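Local coordinates for cytochrome c XoxG (PDB 6ONQ), which binds heme c and probably carries electrons in lanthanide-dependent methanol oxidation, at residues 56-64 / 179-187; 102-113 / 162-173. All blocks are in the same frame, centred on the assembly; numbering follows the deposited sequence.

Interaction 1 (56-64 / 179-187); sequences KEEDGKYFD and KEDKPESAK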
loop_
_atom_site.group_PDB
_atom_site.type_symbol
_atom_site.label_atom_id
_atom_site.label_comp_id
_atom_site.label_asym_id
_atom_site.label_seq_id
_atom_site.Cartn_x
_atom_site.Cartn_y
_atom_site.Cartn_z
ATOM N N LYS A 56 2.281 -14.598 7.225
ATOM C CA LYS A 56 1.075 -15.390 7.075
ATOM C C LYS A 56 0.485 -15.078 5.707
ATOM O O LYS A 56 0.708 -13.994 5.161
ATOM C CB LYS A 56 0.094 -15.067 8.213
ATOM C CG LYS A 56 -1.281 -15.685 8.112
ATOM C CD LYS A 56 -1.626 -16.382 9.410
ATOM C CE LYS A 56 -0.506 -17.345 9.807
ATOM N NZ LYS A 56 -0.751 -18.032 11.109
ATOM N N GLU A 57 -0.238 -16.043 5.138
ATOM C CA GLU A 57 -1.022 -15.768 3.941
ATOM C C GLU A 57 -2.387 -16.415 4.064
ATOM O O GLU A 57 -2.493 -17.612 4.347
ATOM C CB GLU A 57 -0.344 -16.256 2.660
ATOM C CG GLU A 57 -1.090 -15.750 1.426
ATOM C CD GLU A 57 -0.763 -16.499 0.149
ATOM O OE1 GLU A 57 0.383 -16.394 -0.338
ATOM O OE2 GLU A 57 -1.668 -17.187 -0.370
ATOM N N GLU A 58 -3.421 -15.612 3.838
ATOM C CA GLU A 58 -4.817 -16.036 3.833
ATOM C C GLU A 58 -5.374 -15.687 2.458
ATOM O O GLU A 58 -5.959 -14.616 2.270
ATOM C CB GLU A 58 -5.581 -15.350 4.942
ATOM C CG GLU A 58 -6.545 -16.228 5.708
ATOM C CD GLU A 58 -7.015 -15.562 6.990
ATOM O OE1 GLU A 58 -8.220 -15.651 7.313
ATOM O OE2 GLU A 58 -6.173 -14.941 7.675
ATOM N N ASP A 59 -5.144 -16.576 1.489
ATOM C CA ASP A 59 -5.734 -16.454 0.160
ATOM C C ASP A 59 -5.347 -15.152 -0.537
ATOM O O ASP A 59 -6.146 -14.211 -0.591
ATOM C CB ASP A 59 -7.258 -16.563 0.259
ATOM C CG ASP A 59 -7.879 -17.198 -0.969
ATOM O OD1 ASP A 59 -8.928 -16.697 -1.437
ATOM O OD2 ASP A 59 -7.322 -18.203 -1.460
ATOM N N GLY A 60 -4.132 -15.082 -1.080
ATOM C CA GLY A 60 -3.668 -13.893 -1.766
ATOM C C GLY A 60 -3.416 -12.681 -0.891
ATOM O O GLY A 60 -2.825 -11.703 -1.377
ATOM N N LYS A 61 -3.849 -12.701 0.371
ATOM C CA LYS A 61 -3.620 -11.619 1.320
ATOM C C LYS A 61 -2.447 -11.983 2.221
ATOM O O LYS A 61 -2.439 -13.058 2.831
ATOM C CB LYS A 61 -4.860 -11.376 2.180
ATOM C CG LYS A 61 -5.929 -10.510 1.561
ATOM C CD LYS A 61 -7.305 -11.145 1.767
ATOM C CE LYS A 61 -8.294 -10.754 0.676
ATOM N NZ LYS A 61 -7.978 -11.375 -0.637
ATOM N N TYR A 62 -1.477 -11.087 2.322
ATOM C CA TYR A 62 -0.337 -11.295 3.196
ATOM C C TYR A 62 -0.441 -10.421 4.441
ATOM O O TYR A 62 -1.008 -9.326 4.410
ATOM C CB TYR A 62 0.962 -11.011 2.452
ATOM C CG TYR A 62 1.116 -11.858 1.222
ATOM C CD1 TYR A 62 0.536 -11.477 0.021
ATOM C CD2 TYR A 62 1.818 -13.053 1.262
ATOM C CE1 TYR A 62 0.663 -12.251 -1.115
ATOM C CE2 TYR A 62 1.948 -13.837 0.131
ATOM C CZ TYR A 62 1.362 -13.430 -1.056
ATOM O OH TYR A 62 1.479 -14.190 -2.196
ATOM N N PHE A 63 0.106 -10.930 5.545
ATOM C CA PHE A 63 0.120 -10.236 6.826
ATOM C C PHE A 63 1.510 -10.312 7.444
ATOM O O PHE A 63 2.289 -11.224 7.151
ATOM C CB PHE A 63 -0.914 -10.830 7.784
ATOM C CG PHE A 63 -2.315 -10.794 7.256
ATOM C CD1 PHE A 63 -2.814 -11.847 6.512
ATOM C CD2 PHE A 63 -3.135 -9.703 7.502
ATOM C CE1 PHE A 63 -4.107 -11.817 6.025
ATOM C CE2 PHE A 63 -4.432 -9.665 7.018
ATOM C CZ PHE A 63 -4.918 -10.726 6.278
ATOM N N ASP A 64 1.823 -9.339 8.299
ATOM C CA ASP A 64 3.094 -9.336 9.012
ATOM C C ASP A 64 2.916 -9.977 10.390
ATOM O O ASP A 64 1.813 -10.380 10.772
ATOM C CB ASP A 64 3.660 -7.913 9.107
ATOM C CG ASP A 64 2.749 -6.944 9.878
ATOM O OD1 ASP A 64 1.857 -7.390 10.636
ATOM O OD2 ASP A 64 2.933 -5.713 9.727
ATOM N N LYS A 179 1.463 -9.280 -12.036
ATOM C CA LYS A 179 0.800 -9.370 -10.744
ATOM C C LYS A 179 0.494 -10.828 -10.437
ATOM O O LYS A 179 0.655 -11.715 -11.282
ATOM C CB LYS A 179 -0.492 -8.535 -10.708
ATOM C CG LYS A 179 -1.662 -9.148 -11.479
ATOM C CD LYS A 179 -2.670 -8.092 -11.930
ATOM C CE LYS A 179 -2.348 -7.551 -13.324
ATOM N NZ LYS A 179 -2.745 -8.489 -14.420
ATOM N N GLU A 180 0.065 -11.071 -9.203
ATOM C CA GLU A 180 -0.528 -12.347 -8.840
ATOM C C GLU A 180 -2.027 -12.262 -9.069
ATOM O O GLU A 180 -2.612 -11.177 -9.082
ATOM C CB GLU A 180 -0.221 -12.719 -7.383
ATOM C CG GLU A 180 1.250 -12.508 -7.001
ATOM C CD GLU A 180 1.606 -12.939 -5.580
ATOM O OE1 GLU A 180 0.694 -13.255 -4.774
ATOM O OE2 GLU A 180 2.824 -12.962 -5.276
ATOM N N ASP A 181 -2.649 -13.421 -9.265
ATOM C CA ASP A 181 -4.067 -13.440 -9.596
ATOM C C ASP A 181 -4.897 -12.814 -8.479
ATOM O O ASP A 181 -4.543 -12.880 -7.299
ATOM C CB ASP A 181 -4.532 -14.871 -9.863
ATOM C CG ASP A 181 -4.113 -15.364 -11.231
ATOM O OD1 ASP A 181 -4.822 -16.222 -11.797
ATOM O OD2 ASP A 181 -3.073 -14.889 -11.738
ATOM N N LYS A 182 -5.999 -12.184 -8.866
ATOM C CA LYS A 182 -6.924 -11.622 -7.888
ATOM C C LYS A 182 -7.602 -12.752 -7.126
ATOM O O LYS A 182 -8.256 -13.601 -7.747
ATOM C CB LYS A 182 -7.969 -10.737 -8.564
ATOM C CG LYS A 182 -8.889 -10.021 -7.580
ATOM C CD LYS A 182 -9.915 -9.126 -8.285
ATOM C CE LYS A 182 -10.655 -8.218 -7.291
ATOM N NZ LYS A 182 -11.664 -7.311 -7.937
ATOM N N PRO A 183 -7.474 -12.811 -5.806
ATOM C CA PRO A 183 -8.091 -13.900 -5.046
ATOM C C PRO A 183 -9.606 -13.789 -5.011
ATOM O O PRO A 183 -10.189 -12.723 -5.223
ATOM C CB PRO A 183 -7.498 -13.735 -3.646
ATOM C CG PRO A 183 -7.093 -12.309 -3.579
ATOM C CD PRO A 183 -6.663 -11.927 -4.957
ATOM N N GLU A 184 -10.241 -14.932 -4.730
ATOM C CA GLU A 184 -11.696 -14.985 -4.629
ATOM C C GLU A 184 -12.200 -14.282 -3.378
ATOM O O GLU A 184 -13.306 -13.724 -3.386
ATOM C CB GLU A 184 -12.168 -16.439 -4.642
ATOM C CG GLU A 184 -12.307 -17.039 -6.030
ATOM C CD GLU A 184 -13.480 -16.459 -6.806
ATOM O OE1 GLU A 184 -14.593 -16.377 -6.241
ATOM O OE2 GLU A 184 -13.292 -16.094 -7.986
ATOM N N SER A 185 -11.410 -14.311 -2.300
ATOM C CA SER A 185 -11.760 -13.585 -1.081
ATOM C C SER A 185 -12.041 -12.119 -1.376
ATOM O O SER A 185 -13.034 -11.553 -0.908
ATOM C CB SER A 185 -10.627 -13.704 -0.060
ATOM O OG SER A 185 -10.031 -14.985 -0.109
ATOM N N ALA A 186 -11.161 -11.488 -2.153
ATOM C CA ALA A 186 -11.289 -10.060 -2.417
ATOM C C ALA A 186 -12.573 -9.744 -3.170
ATOM O O ALA A 186 -13.215 -8.724 -2.903
ATOM C CB ALA A 186 -10.073 -9.559 -3.200
ATOM N N LYS A 187 -12.974 -10.609 -4.104
ATOM C CA LYS A 187 -14.119 -10.275 -4.940
ATOM C C LYS A 187 -15.426 -10.343 -4.168
ATOM O O LYS A 187 -16.352 -9.583 -4.461
ATOM C CB LYS A 187 -14.172 -11.191 -6.158
ATOM C CG LYS A 187 -12.859 -11.240 -6.912
ATOM C CD LYS A 187 -13.058 -11.615 -8.376
ATOM C CE LYS A 187 -12.976 -13.115 -8.585
ATOM N NZ LYS A 187 -11.775 -13.509 -9.376
#

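Interaction 2 (102-113 / 162-173); sequences DGMGSTYAPALK and YLRARAAGAWGR. With HEC (heme c), chain B.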
loop_
_atom_site.group_PDB
_atom_site.type_symbol
_atom_site.label_atom_id
_atom_site.label_comp_id
_atom_site.label_asym_id
_atom_site.label_seq_id
_atom_site.Cartn_x
_atom_site.Cartn_y
_atom_site.Cartn_z
ATOM N N ASP A 102 3.322 8.254 -7.319
ATOM C CA ASP A 102 4.083 7.254 -6.576
ATOM C C ASP A 102 4.304 7.647 -5.119
ATOM O O ASP A 102 5.261 7.184 -4.492
ATOM C CB ASP A 102 5.434 6.988 -7.250
ATOM C CG ASP A 102 5.283 6.432 -8.650
ATOM O OD1 ASP A 102 5.107 5.196 -8.773
ATOM O OD2 ASP A 102 5.338 7.231 -9.617
ATOM N N GLY A 103 3.445 8.504 -4.574
ATOM C CA GLY A 103 3.624 9.001 -3.224
ATOM C C GLY A 103 4.788 9.951 -3.037
ATOM O O GLY A 103 5.354 10.018 -1.939
ATOM N N MET A 104 5.153 10.703 -4.075
ATOM C CA MET A 104 6.347 11.536 -4.031
ATOM C C MET A 104 6.110 12.898 -3.400
ATOM O O MET A 104 7.085 13.581 -3.071
ATOM C CB MET A 104 6.914 11.721 -5.441
ATOM C CG MET A 104 7.685 10.518 -5.931
ATOM S SD MET A 104 8.896 9.974 -4.711
ATOM C CE MET A 104 10.282 11.057 -5.067
ATOM N N GLY A 105 4.864 13.311 -3.230
ATOM C CA GLY A 105 4.591 14.591 -2.616
ATOM C C GLY A 105 4.271 15.672 -3.638
ATOM O O GLY A 105 4.532 15.543 -4.842
ATOM N N SER A 106 3.697 16.765 -3.136
ATOM C CA SER A 106 3.275 17.870 -3.980
ATOM C C SER A 106 3.311 19.169 -3.186
ATOM O O SER A 106 3.579 19.187 -1.981
ATOM C CB SER A 106 1.881 17.629 -4.556
ATOM O OG SER A 106 1.395 18.802 -5.186
ATOM N N THR A 107 3.026 20.265 -3.890
ATOM C CA THR A 107 3.061 21.590 -3.290
ATOM C C THR A 107 2.044 21.743 -2.172
ATOM O O THR A 107 2.223 22.599 -1.298
ATOM C CB THR A 107 2.813 22.644 -4.370
ATOM O OG1 THR A 107 3.563 22.299 -5.541
ATOM C CG2 THR A 107 3.240 24.023 -3.890
ATOM N N TYR A 108 0.986 20.936 -2.171
ATOM C CA TYR A 108 -0.031 21.044 -1.141
ATOM C C TYR A 108 -0.035 19.889 -0.142
ATOM O O TYR A 108 -0.599 20.052 0.944
ATOM C CB TYR A 108 -1.423 21.177 -1.786
ATOM C CG TYR A 108 -2.582 21.232 -0.800
ATOM C CD1 TYR A 108 -2.620 22.188 0.220
ATOM C CD2 TYR A 108 -3.641 20.327 -0.891
ATOM C CE1 TYR A 108 -3.683 22.235 1.129
ATOM C CE2 TYR A 108 -4.710 20.367 0.010
ATOM C CZ TYR A 108 -4.725 21.321 1.016
ATOM O OH TYR A 108 -5.783 21.355 1.901
ATOM N N ALA A 109 0.601 18.753 -0.441
ATOM C CA ALA A 109 0.428 17.609 0.447
ATOM C C ALA A 109 1.704 16.785 0.549
ATOM O O ALA A 109 2.490 16.738 -0.402
ATOM C CB ALA A 109 -0.738 16.723 -0.020
ATOM N N PRO A 110 1.915 16.104 1.676
ATOM C CA PRO A 110 3.181 15.403 1.917
ATOM C C PRO A 110 3.333 14.121 1.115
ATOM O O PRO A 110 2.426 13.633 0.449
ATOM C CB PRO A 110 3.113 15.076 3.409
ATOM C CG PRO A 110 1.665 14.937 3.670
ATOM C CD PRO A 110 1.052 16.064 2.867
ATOM N N ALA A 111 4.520 13.549 1.246
ATOM C CA ALA A 111 4.961 12.433 0.427
ATOM C C ALA A 111 4.704 11.149 1.200
ATOM O O ALA A 111 5.470 10.785 2.097
ATOM C CB ALA A 111 6.431 12.590 0.067
ATOM N N LEU A 112 3.641 10.443 0.824
ATOM C CA LEU A 112 3.216 9.263 1.561
ATOM C C LEU A 112 4.220 8.118 1.516
ATOM O O LEU A 112 4.094 7.185 2.315
ATOM C CB LEU A 112 1.858 8.786 1.038
ATOM C CG LEU A 112 0.773 9.867 1.099
ATOM C CD1 LEU A 112 -0.572 9.298 0.708
ATOM C CD2 LEU A 112 0.710 10.538 2.464
ATOM N N LYS A 113 5.208 8.139 0.619
ATOM C CA LYS A 113 6.210 7.081 0.707
ATOM C C LYS A 113 7.089 7.267 1.934
ATOM O O LYS A 113 7.638 6.293 2.451
ATOM C CB LYS A 113 7.067 7.010 -0.557
ATOM C CG LYS A 113 7.853 8.264 -0.875
ATOM C CD LYS A 113 9.215 7.920 -1.458
ATOM C CE LYS A 113 10.279 8.917 -1.019
ATOM N NZ LYS A 113 11.599 8.646 -1.668
ATOM N N TYR A 162 0.310 -0.958 -0.866
ATOM C CA TYR A 162 1.108 -0.292 -1.889
ATOM C C TYR A 162 2.008 0.795 -1.290
ATOM O O TYR A 162 3.208 0.862 -1.576
ATOM C CB TYR A 162 0.174 0.301 -2.951
ATOM C CG TYR A 162 0.863 1.301 -3.827
ATOM C CD1 TYR A 162 1.882 0.908 -4.667
ATOM C CD2 TYR A 162 0.528 2.644 -3.786
ATOM C CE1 TYR A 162 2.535 1.808 -5.446
ATOM C CE2 TYR A 162 1.184 3.554 -4.579
ATOM C CZ TYR A 162 2.187 3.122 -5.405
ATOM O OH TYR A 162 2.866 4.002 -6.214
ATOM N N LEU A 163 1.440 1.675 -0.466
ATOM C CA LEU A 163 2.260 2.739 0.096
ATOM C C LEU A 163 3.264 2.201 1.113
ATOM O O LEU A 163 4.301 2.828 1.349
ATOM C CB LEU A 163 1.372 3.797 0.729
ATOM C CG LEU A 163 0.562 4.741 -0.149
ATOM C CD1 LEU A 163 -0.453 5.483 0.719
ATOM C CD2 LEU A 163 1.485 5.709 -0.886
ATOM N N ARG A 164 2.975 1.050 1.723
ATOM C CA ARG A 164 3.972 0.380 2.545
ATOM C C ARG A 164 5.134 -0.115 1.702
ATOM O O ARG A 164 6.298 -0.005 2.108
ATOM C CB ARG A 164 3.339 -0.787 3.291
ATOM C CG ARG A 164 3.727 -0.847 4.740
ATOM C CD ARG A 164 3.388 -2.190 5.348
ATOM N NE ARG A 164 4.272 -2.442 6.477
ATOM C CZ ARG A 164 4.055 -3.336 7.430
ATOM N NH1 ARG A 164 2.966 -4.092 7.407
ATOM N NH2 ARG A 164 4.939 -3.467 8.411
ATOM N N ALA A 165 4.840 -0.682 0.530
ATOM C CA ALA A 165 5.907 -1.134 -0.358
ATOM C C ALA A 165 6.752 0.027 -0.852
ATOM O O ALA A 165 7.959 -0.133 -1.069
ATOM C CB ALA A 165 5.323 -1.906 -1.537
ATOM N N ARG A 166 6.146 1.201 -1.030
ATOM C CA ARG A 166 6.929 2.385 -1.365
ATOM C C ARG A 166 7.835 2.779 -0.209
ATOM O O ARG A 166 9.026 3.043 -0.401
ATOM C CB ARG A 166 6.003 3.540 -1.746
ATOM C CG ARG A 166 5.157 3.270 -2.995
ATOM C CD ARG A 166 5.979 3.366 -4.280
ATOM N NE ARG A 166 6.528 4.706 -4.451
ATOM C CZ ARG A 166 7.827 4.984 -4.512
ATOM N NH1 ARG A 166 8.736 4.014 -4.429
ATOM N NH2 ARG A 166 8.217 6.241 -4.650
ATOM N N ALA A 167 7.287 2.798 1.005
ATOM C CA ALA A 167 8.047 3.238 2.168
ATOM C C ALA A 167 9.228 2.325 2.444
ATOM O O ALA A 167 10.276 2.788 2.910
ATOM C CB ALA A 167 7.132 3.309 3.388
ATOM N N ALA A 168 9.079 1.033 2.173
ATOM C CA ALA A 168 10.173 0.093 2.354
ATOM C C ALA A 168 11.177 0.133 1.210
ATOM O O ALA A 168 12.192 -0.574 1.271
ATOM C CB ALA A 168 9.619 -1.325 2.506
ATOM N N GLY A 169 10.921 0.933 0.177
ATOM C CA GLY A 169 11.734 0.863 -1.018
ATOM C C GLY A 169 11.647 -0.457 -1.750
ATOM O O GLY A 169 12.491 -0.735 -2.604
ATOM N N ALA A 170 10.652 -1.290 -1.432
ATOM C CA ALA A 170 10.478 -2.576 -2.104
ATOM C C ALA A 170 9.811 -2.443 -3.462
ATOM O O ALA A 170 9.797 -3.412 -4.230
ATOM C CB ALA A 170 9.653 -3.531 -1.239
ATOM N N TRP A 171 9.235 -1.285 -3.755
ATOM C CA TRP A 171 8.701 -0.992 -5.068
ATOM C C TRP A 171 9.152 0.403 -5.444
ATOM O O TRP A 171 9.178 1.298 -4.596
ATOM C CB TRP A 171 7.173 -1.075 -5.113
ATOM C CG TRP A 171 6.643 -0.886 -6.505
ATOM C CD1 TRP A 171 6.002 0.212 -6.997
ATOM C CD2 TRP A 171 6.734 -1.815 -7.593
ATOM N NE1 TRP A 171 5.681 0.021 -8.315
ATOM C CE2 TRP A 171 6.122 -1.216 -8.705
ATOM C CE3 TRP A 171 7.274 -3.096 -7.732
ATOM C CZ2 TRP A 171 6.036 -1.850 -9.937
ATOM C CZ3 TRP A 171 7.183 -3.724 -8.957
ATOM C CH2 TRP A 171 6.565 -3.103 -10.040
ATOM N N GLY A 172 9.510 0.581 -6.705
ATOM C CA GLY A 172 9.976 1.856 -7.204
ATOM C C GLY A 172 8.854 2.753 -7.673
ATOM O O GLY A 172 7.715 2.674 -7.200
ATOM N N ARG A 173 9.180 3.623 -8.617
ATOM C CA ARG A 173 8.196 4.564 -9.155
ATOM C C ARG A 173 7.698 4.132 -10.525
ATOM O O ARG A 173 7.607 4.927 -11.460
ATOM C CB ARG A 173 8.776 5.968 -9.209
ATOM C CG ARG A 173 9.477 6.391 -7.947
ATOM C CD ARG A 173 9.858 7.841 -8.060
ATOM N NE ARG A 173 9.026 8.493 -9.062
ATOM C CZ ARG A 173 9.142 9.767 -9.416
ATOM N NH1 ARG A 173 10.067 10.533 -8.844
ATOM N NH2 ARG A 173 8.337 10.269 -10.344
HETATM FE FE HEC B . -4.150 12.928 2.029
HETATM C CHA HEC B . -2.265 14.007 4.708
HETATM C CHB HEC B . -3.298 9.764 2.743
HETATM C CHC HEC B . -6.124 11.798 -0.551
HETATM C CHD HEC B . -4.536 16.152 0.962
HETATM N NA HEC B . -2.967 12.073 3.429
HETATM C C1A HEC B . -2.346 12.650 4.509
HETATM C C2A HEC B . -1.834 11.593 5.369
HETATM C C3A HEC B . -2.132 10.430 4.808
HETATM C C4A HEC B . -2.842 10.716 3.598
HETATM C CMA HEC B . -1.803 9.006 5.296
HETATM C CAA HEC B . -1.061 11.783 6.681
HETATM C CBA HEC B . 0.303 12.336 6.296
HETATM C CGA HEC B . 1.243 12.352 7.464
HETATM O O1A HEC B . 0.854 12.833 8.559
HETATM O O2A HEC B . 2.393 11.894 7.279
HETATM N NB HEC B . -4.640 11.151 1.230
HETATM C C1B HEC B . -4.145 9.959 1.700
HETATM C C2B HEC B . -4.665 8.877 0.912
HETATM C C3B HEC B . -5.465 9.389 -0.010
HETATM C C4B HEC B . -5.457 10.840 0.161
HETATM C CMB HEC B . -4.383 7.379 1.113
HETATM C CAB HEC B . -6.192 8.452 -1.013
HETATM C CBB HEC B . -7.319 8.786 -1.608
HETATM N NC HEC B . -5.122 13.831 0.463
HETATM C C1C HEC B . -5.943 13.167 -0.437
HETATM C C2C HEC B . -6.586 14.181 -1.246
HETATM C C3C HEC B . -6.157 15.387 -0.856
HETATM C C4C HEC B . -5.222 15.194 0.245
HETATM C CMC HEC B . -7.584 13.922 -2.397
HETATM C CAC HEC B . -6.645 16.710 -1.516
HETATM C CBC HEC B . -5.804 17.723 -1.705
HETATM N ND HEC B . -3.505 14.718 2.696
HETATM C C1D HEC B . -3.809 15.946 2.127
HETATM C C2D HEC B . -3.236 16.975 2.980
HETATM C C3D HEC B . -2.626 16.381 4.008
HETATM C C4D HEC B . -2.771 14.952 3.848
HETATM C CMD HEC B . -3.312 18.499 2.767
HETATM C CAD HEC B . -1.872 17.091 5.149
HETATM C CBD HEC B . -2.765 17.326 6.363
HETATM C CGD HEC B . -1.952 17.999 7.443
HETATM O O1D HEC B . -0.896 18.596 7.117
HETATM O O2D HEC B . -2.351 17.949 8.630
#

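Interaction 1 (56-64 / 179-187)
P183 overlaps the turn of a β-hairpin, its ring covering the D59–G60 corner between strands 56-58 and 61-63. P183 CB comes to 3.4 Å from D59 O, and P183 CG lies 4.2 Å from G60 CA; any side chain at this glycine would start out toward the proline, and the positive phi of G60 suits glycine as well. K61 shares the same ring. Its chain bends at chi2 (134°) and again at chi4, which brings the ammonium end round to 3.2 Å between K61 NZ and P183 CG, while K61 CE passes 3.8 Å from S185 CB. K61 NZ also makes a weak hydrogen bond back to D59 O. Beside the proline, D59 OD1 accepts from S185 OG in the first turn of helix 184-193; the modelled separation is implausibly short, so its exact length is doubtful. A second polar link lies further along: Y62 OH donates to E180 OE1 at 2.9 Å. The carboxylate oxygen sits at the ring edge, in the ring plane, and uses its syn lone pair, with the two planes turned 70° apart. E180 is extended beyond CG and meets the tyrosine from the opposite direction, whereas E57 CG lies 3.8 Å above one ring face of Y62, toward the rim. A phenylalanine in place of Y62 would keep the ring but would probably leave E180 OE1 without this donor and its carboxylate freer to turn. W82 of helix 82-94 packs on P183 from outside the pair. The chemistry is divided between a proline ring packed on the turn, with the K61 ammonium beside it, and one clear hydroxyl-to-carboxylate bond, with a second of doubtful length; the carboxylate of D59, lying by the helix N-terminus, is probably eased by the helix dipole.

Interaction 2 (102-113 / 162-173)
This is a buried contact between the C-terminal part of helix 156-167, with the chain leaving it, and the loop that runs from the heme-attachment region into helix 112-118. Its polar centre is R166, which reaches D102 side-on with two nitrogens converging on one backbone oxygen: R166 NE to D102 O is 2.8 Å and R166 NH2 to D102 O is 3.1 Å, both nearly in the guanidinium plane. R166 NH1 binds W171 O at 2.8 Å, which fixes the group's rotation. K113 CB lies over one face of the guanidinium, while M104 SD meets its edge; the ammonium of K113 turns off to E43. Further out, M104 CG sits 3.6 Å above the guanidinium plane of R173, whose NE forms a long salt bridge with D102 OD2. On the heme side L112 CB rests against L163 CD2 at 3.6 Å. With CG anti to its carbonyl carbon (chi1 -56°), L112 also sends CD1 to 3.4 Å from heme CHB. A109 and P110 line the same pocket, and P110 O accepts from ND1 of the axial ligand H99, the histidine-to-proline-carbonyl bond typical of class I cytochromes c.

In the fold
Interaction 1 and interaction 2 lie on opposite sides of the chain's centre, with their own centres 22 Å apart. Along the chain the order is 56-64, 102-113, 162-173, 179-187, so the hairpin contact brackets the heme-side one, and helix 156-167 is followed by helix 184-193. A salt bridge joins them: D64, at the end of segment 56-64, pairs with R164 of helix 156-167, D64 OD2 to R164 NH1 being 2.8 Å. Interaction 2 joins the heme-side loop to the end of helix 156-167, whereas interaction 1 fastens the C-terminal extension onto the four-stranded sheet; the C154–C193 disulfide secures the far end of that extension.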